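Local coordinates for cell division control protein Cdc48 (Mycobacterium smegmatis, PDB 5E7P), which probably binds and hydrolyses ATP as a AAA-family ATPase with two nucleotide-binding modules, at residues E342-A345 with T346-A350; A712-T715 with A716-A720. One frame throughout, in Å; residues are numbered along the deposited sequence.

Contact 1: residues E342-A345 with T346-A350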
ATOM      1  N   GLU A 342       7.684 -21.939 -10.029  1.00 50.36           N
ATOM      2  CA  GLU A 342       7.447 -23.377 -10.117  1.00 49.80           C
ATOM      3  C   GLU A 342       7.297 -23.809 -11.575  1.00 46.14           C
ATOM      4  O   GLU A 342       6.905 -23.006 -12.423  1.00 45.12           O
ATOM      5  CB  GLU A 342       6.191 -23.753  -9.328  1.00 52.41           C
ATOM      6  CG  GLU A 342       6.319 -23.586  -7.823  1.00 55.76           C
ATOM      7  CD  GLU A 342       5.001 -23.805  -7.103  1.00 59.73           C
ATOM      8  OE1 GLU A 342       5.001 -24.443  -6.031  1.00 61.59           O
ATOM      9  OE2 GLU A 342       3.962 -23.335  -7.611  1.00 62.39           O
ATOM     10  N   PRO A 343       7.614 -25.081 -11.871  1.00 43.30           N
ATOM     11  CA  PRO A 343       7.488 -25.621 -13.231  1.00 41.37           C
ATOM     12  C   PRO A 343       6.072 -25.499 -13.788  1.00 37.64           C
ATOM     13  O   PRO A 343       5.899 -25.376 -14.999  1.00 37.31           O
ATOM     14  CB  PRO A 343       7.845 -27.099 -13.052  1.00 44.74           C
ATOM     15  CG  PRO A 343       8.740 -27.124 -11.867  1.00 45.89           C
ATOM     16  CD  PRO A 343       8.221 -26.057 -10.947  1.00 44.59           C
ATOM     17  N   VAL A 344       5.077 -25.534 -12.909  1.00 36.39           N
ATOM     18  CA  VAL A 344       3.681 -25.436 -13.320  1.00 37.68           C
ATOM     19  C   VAL A 344       3.368 -24.089 -13.979  1.00 33.64           C
ATOM     20  O   VAL A 344       2.450 -23.986 -14.791  1.00 33.86           O
ATOM     21  CB  VAL A 344       2.732 -25.665 -12.124  1.00 40.59           C
ATOM     22  CG1 VAL A 344       2.805 -24.499 -11.142  1.00 41.26           C
ATOM     23  CG2 VAL A 344       1.301 -25.881 -12.597  1.00 41.30           C
ATOM     24  N   ALA A 345       4.148 -23.067 -13.642  1.00 29.98           N
ATOM     25  CA  ALA A 345       3.923 -21.729 -14.180  1.00 30.25           C
ATOM     26  C   ALA A 345       4.108 -21.711 -15.689  1.00 30.73           C
ATOM     27  O   ALA A 345       3.420 -20.974 -16.395  1.00 31.34           O
ATOM     28  CB  ALA A 345       4.850 -20.714 -13.514  1.00 29.49           C
ATOM     29  N   THR A 346       5.035 -22.529 -16.179  1.00 32.17           N
ATOM     30  CA  THR A 346       5.276 -22.633 -17.614  1.00 33.98           C
ATOM     31  C   THR A 346       4.037 -23.134 -18.350  1.00 33.76           C
ATOM     32  O   THR A 346       3.672 -22.602 -19.401  1.00 32.18           O
ATOM     33  CB  THR A 346       6.474 -23.547 -17.928  1.00 36.94           C
ATOM     34  OG1 THR A 346       7.683 -22.905 -17.507  1.00 38.03           O
ATOM     35  CG2 THR A 346       6.558 -23.830 -19.425  1.00 36.56           C
ATOM     36  N   LEU A 347       3.382 -24.143 -17.784  1.00 34.45           N
ATOM     37  CA  LEU A 347       2.170 -24.697 -18.382  1.00 34.43           C
ATOM     38  C   LEU A 347       0.975 -23.760 -18.230  1.00 33.81           C
ATOM     39  O   LEU A 347       0.129 -23.666 -19.125  1.00 31.96           O
ATOM     40  CB  LEU A 347       1.851 -26.070 -17.787  1.00 35.50           C
ATOM     41  CG  LEU A 347       2.862 -27.173 -18.115  1.00 37.65           C
ATOM     42  CD1 LEU A 347       2.421 -28.500 -17.531  1.00 40.33           C
ATOM     43  CD2 LEU A 347       3.058 -27.288 -19.615  1.00 37.72           C
ATOM     44  N   ILE A 348       0.905 -23.072 -17.094  1.00 32.49           N
ATOM     45  CA  ILE A 348      -0.157 -22.101 -16.867  1.00 32.85           C
ATOM     46  C   ILE A 348      -0.049 -20.958 -17.874  1.00 34.69           C
ATOM     47  O   ILE A 348      -1.050 -20.529 -18.450  1.00 34.62           O
ATOM     48  CB  ILE A 348      -0.127 -21.548 -15.430  1.00 30.29           C
ATOM     49  CG1 ILE A 348      -0.417 -22.669 -14.433  1.00 32.27           C
ATOM     50  CG2 ILE A 348      -1.147 -20.436 -15.265  1.00 25.05           C
ATOM     51  CD1 ILE A 348      -0.383 -22.223 -12.990  1.00 31.90           C
ATOM     52  N   LEU A 349       1.176 -20.486 -18.096  1.00 34.61           N
ATOM     53  CA  LEU A 349       1.436 -19.428 -19.068  1.00 33.79           C
ATOM     54  C   LEU A 349       1.102 -19.868 -20.494  1.00 34.55           C
ATOM     55  O   LEU A 349       0.654 -19.068 -21.315  1.00 34.84           O
ATOM     56  CB  LEU A 349       2.893 -18.964 -18.981  1.00 34.41           C
ATOM     57  CG  LEU A 349       3.253 -18.117 -17.753  1.00 34.77           C
ATOM     58  CD1 LEU A 349       4.743 -18.174 -17.467  1.00 36.50           C
ATOM     59  CD2 LEU A 349       2.814 -16.676 -17.936  1.00 31.07           C
ATOM     60  N   ALA A 350       1.316 -21.148 -20.781  1.00 34.92           N
ATOM     61  CA  ALA A 350       1.013 -21.698 -22.097  1.00 32.74           C
ATOM     62  C   ALA A 350      -0.484 -21.670 -22.370  1.00 33.27           C
ATOM     63  O   ALA A 350      -0.907 -21.446 -23.501  1.00 35.23           O
ATOM     64  CB  ALA A 350       1.551 -23.112 -22.221  1.00 30.34           C
TER
HETATM   65  O   HOH W   1       8.269 -22.015 -14.960  1.00 28.26           O
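V344 and I348, one helical turn apart, meet through the methyls CG2 and CD1, which lie 4.0 Å from each other as the two side chains cross obliquely. Both lie toward the N-terminal end of helix 344-356, where carbonyls pair with amides four residues on. The V344 carbonyl accepts from I348 N at 2.9 Å, with the donor close to the extension of the C=O bond, and A345 O receives L349 N at the same 2.9 Å. With I348 CG1 beside the backbone N (chi1 -64°), the chain folds back along the turn and CD1 reaches the valine. The side chain of L349 begins beside the A345 carbonyl. The side with buried A345, I348 and L349 contrasts with the more open one, on which P343 and T346 are exposed. There P343 O holds T346 N by a bent bond of 3.2 Å (N-H...O 139°), the amide sitting above the carbonyl plane. A water bridges E342 O, to which it donates, and T346 OG1 at 2.8 Å; the same hydroxyl also bonds R376, and the E342 carboxylate forms a salt bridge with R305. In the fold, V344, L347 and I348 pack on helix 302-319, whereas A345 and L349 face loop residues including R376; helix 344-356 is the crossover between strands 321-326 and 361-366 in a beta-alpha-beta unit.

Contact 2: residues A712-T715 with A716-A720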
ATOM      1  N   ALA A 712       7.980   8.819  33.292  1.00 62.70           N
ATOM      2  CA  ALA A 712       8.351   8.650  31.892  1.00 62.39           C
ATOM      3  C   ALA A 712       8.980   9.878  31.239  1.00 60.48           C
ATOM      4  O   ALA A 712       9.778   9.739  30.317  1.00 59.67           O
ATOM      5  CB  ALA A 712       7.145   8.190  31.089  1.00 64.26           C
ATOM      6  N   ASP A 713       8.616  11.067  31.715  1.00 60.24           N
ATOM      7  CA  ASP A 713       9.066  12.329  31.118  1.00 59.53           C
ATOM      8  C   ASP A 713      10.561  12.370  30.799  1.00 57.39           C
ATOM      9  O   ASP A 713      11.402  12.260  31.694  1.00 59.44           O
ATOM     10  CB  ASP A 713       8.696  13.509  32.017  1.00 63.13           C
ATOM     11  CG  ASP A 713       7.209  13.795  32.021  1.00 65.20           C
ATOM     12  OD1 ASP A 713       6.435  12.930  31.557  1.00 66.01           O
ATOM     13  OD2 ASP A 713       6.815  14.886  32.494  1.00 65.38           O
ATOM     14  N   VAL A 714      10.879  12.519  29.515  1.00 52.20           N
ATOM     15  CA  VAL A 714      12.263  12.542  29.051  1.00 48.54           C
ATOM     16  C   VAL A 714      13.035  13.710  29.652  1.00 48.44           C
ATOM     17  O   VAL A 714      12.664  14.868  29.473  1.00 49.18           O
ATOM     18  CB  VAL A 714      12.343  12.624  27.517  1.00 45.47           C
ATOM     19  CG1 VAL A 714      13.786  12.804  27.068  1.00 43.66           C
ATOM     20  CG2 VAL A 714      11.731  11.383  26.890  1.00 45.50           C
ATOM     21  N   THR A 715      14.110  13.393  30.366  1.00 48.98           N
ATOM     22  CA  THR A 715      14.924  14.406  31.024  1.00 50.64           C
ATOM     23  C   THR A 715      16.138  14.770  30.177  1.00 51.89           C
ATOM     24  O   THR A 715      16.399  14.146  29.146  1.00 50.76           O
ATOM     25  CB  THR A 715      15.410  13.920  32.404  1.00 49.65           C
ATOM     26  OG1 THR A 715      16.373  12.872  32.234  1.00 47.04           O
ATOM     27  CG2 THR A 715      14.240  13.404  33.228  1.00 49.77           C
ATOM     28  N   ALA A 716      16.876  15.785  30.617  1.00 52.53           N
ATOM     29  CA  ALA A 716      18.083  16.215  29.922  1.00 52.43           C
ATOM     30  C   ALA A 716      19.163  15.140  29.999  1.00 53.63           C
ATOM     31  O   ALA A 716      19.960  14.978  29.076  1.00 54.09           O
ATOM     32  CB  ALA A 716      18.592  17.526  30.503  1.00 53.15           C
ATOM     33  N   ALA A 717      19.181  14.407  31.108  1.00 54.31           N
ATOM     34  CA  ALA A 717      20.135  13.322  31.294  1.00 55.17           C
ATOM     35  C   ALA A 717      19.825  12.166  30.351  1.00 53.06           C
ATOM     36  O   ALA A 717      20.731  11.500  29.850  1.00 53.29           O
ATOM     37  CB  ALA A 717      20.127  12.847  32.743  1.00 56.27           C
ATOM     38  N   ASP A 718      18.536  11.929  30.118  1.00 51.97           N
ATOM     39  CA  ASP A 718      18.101  10.893  29.188  1.00 49.05           C
ATOM     40  C   ASP A 718      18.627  11.182  27.787  1.00 45.75           C
ATOM     41  O   ASP A 718      19.103  10.285  27.091  1.00 44.87           O
ATOM     42  CB  ASP A 718      16.574  10.799  29.161  1.00 47.89           C
ATOM     43  CG  ASP A 718      15.991  10.367  30.493  1.00 49.55           C
ATOM     44  OD1 ASP A 718      16.695   9.666  31.253  1.00 51.44           O
ATOM     45  OD2 ASP A 718      14.829  10.727  30.780  1.00 48.35           O
ATOM     46  N   VAL A 719      18.540  12.445  27.384  1.00 43.97           N
ATOM     47  CA  VAL A 719      19.034  12.865  26.081  1.00 43.45           C
ATOM     48  C   VAL A 719      20.557  12.775  26.035  1.00 44.63           C
ATOM     49  O   VAL A 719      21.133  12.328  25.043  1.00 44.82           O
ATOM     50  CB  VAL A 719      18.581  14.299  25.745  1.00 41.24           C
ATOM     51  CG1 VAL A 719      19.151  14.740  24.409  1.00 40.54           C
ATOM     52  CG2 VAL A 719      17.061  14.383  25.735  1.00 39.00           C
ATOM     53  N   ALA A 720      21.200  13.188  27.123  1.00 44.86           N
ATOM     54  CA  ALA A 720      22.655  13.146  27.223  1.00 46.42           C
ATOM     55  C   ALA A 720      23.187  11.723  27.088  1.00 47.90           C
ATOM     56  O   ALA A 720      24.210  11.489  26.441  1.00 47.19           O
ATOM     57  CB  ALA A 720      23.112  13.762  28.536  1.00 46.59           C
TER
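T715 and D718 form a capping box at the start of helix 716-725, a worked example of how a helix beginning is closed by two side chains that each bond the other's backbone. T715 occupies the N-cap. Its OG1 stands between its own N and carbonyl carbon (chi1 69°), a rotation that turns the hydroxyl toward the first turn, where it accepts from D718 N at 3.2 Å. In return D718 reaches back along the chain. Its CB lies close to T715 O and also touches V714 CG1; CG, beside the backbone N of D718 (chi1 -64°), comes within 3.1 Å of T715 OG1, and OD1 is the carboxylate oxygen farther from the T715 amide. The tip that does the gripping is OD2, which takes the N-H of T715 at 2.8 Å in an almost straight bond (175°), the donor coming from above the carboxylate plane. OD2 also pairs with R707 of helix 690-707 in a salt bridge, so that one oxygen is shared between the helix cap and a cationic group on the preceding helix. That second partner probably favours the charged form of the aspartate.

A small apolar contact lies beside the polar exchange: V714 CG1 meets V719 CG2 at 3.9 Å, the two valines crossing at about a right angle. The loop just before the cap is tied down in turn by backbone hydrogen bonds of V714 with P671 and A673. In the AAA+ lid domain, the box closes the start of helix 716-725, where the loop after helix 690-707 ends. V719 N reaches T715 O at 3.3 Å, a long bond, with the amide tilted from the carbonyl plane.

The two contacts stand on opposite sides of the chain's centre, with their own centres 59 Å apart and their nearest atoms about 49 Å apart, so they do not touch. They follow in series along the sequence. Contact 1 falls in the first AAA module, in a helix linking strands 321-326 and 361-366 of the six-stranded sheet; contact 2 belongs to the AAA+ lid domain, between helices 690-707 and 716-725, and shares no sheet with it. Contact 2 opens a helix with a capping box; contact 1 lies in the N-terminal part of one. Both lie away from the ADP sites, and together they sample the sheet-based and helical parts of this two-module ATPase.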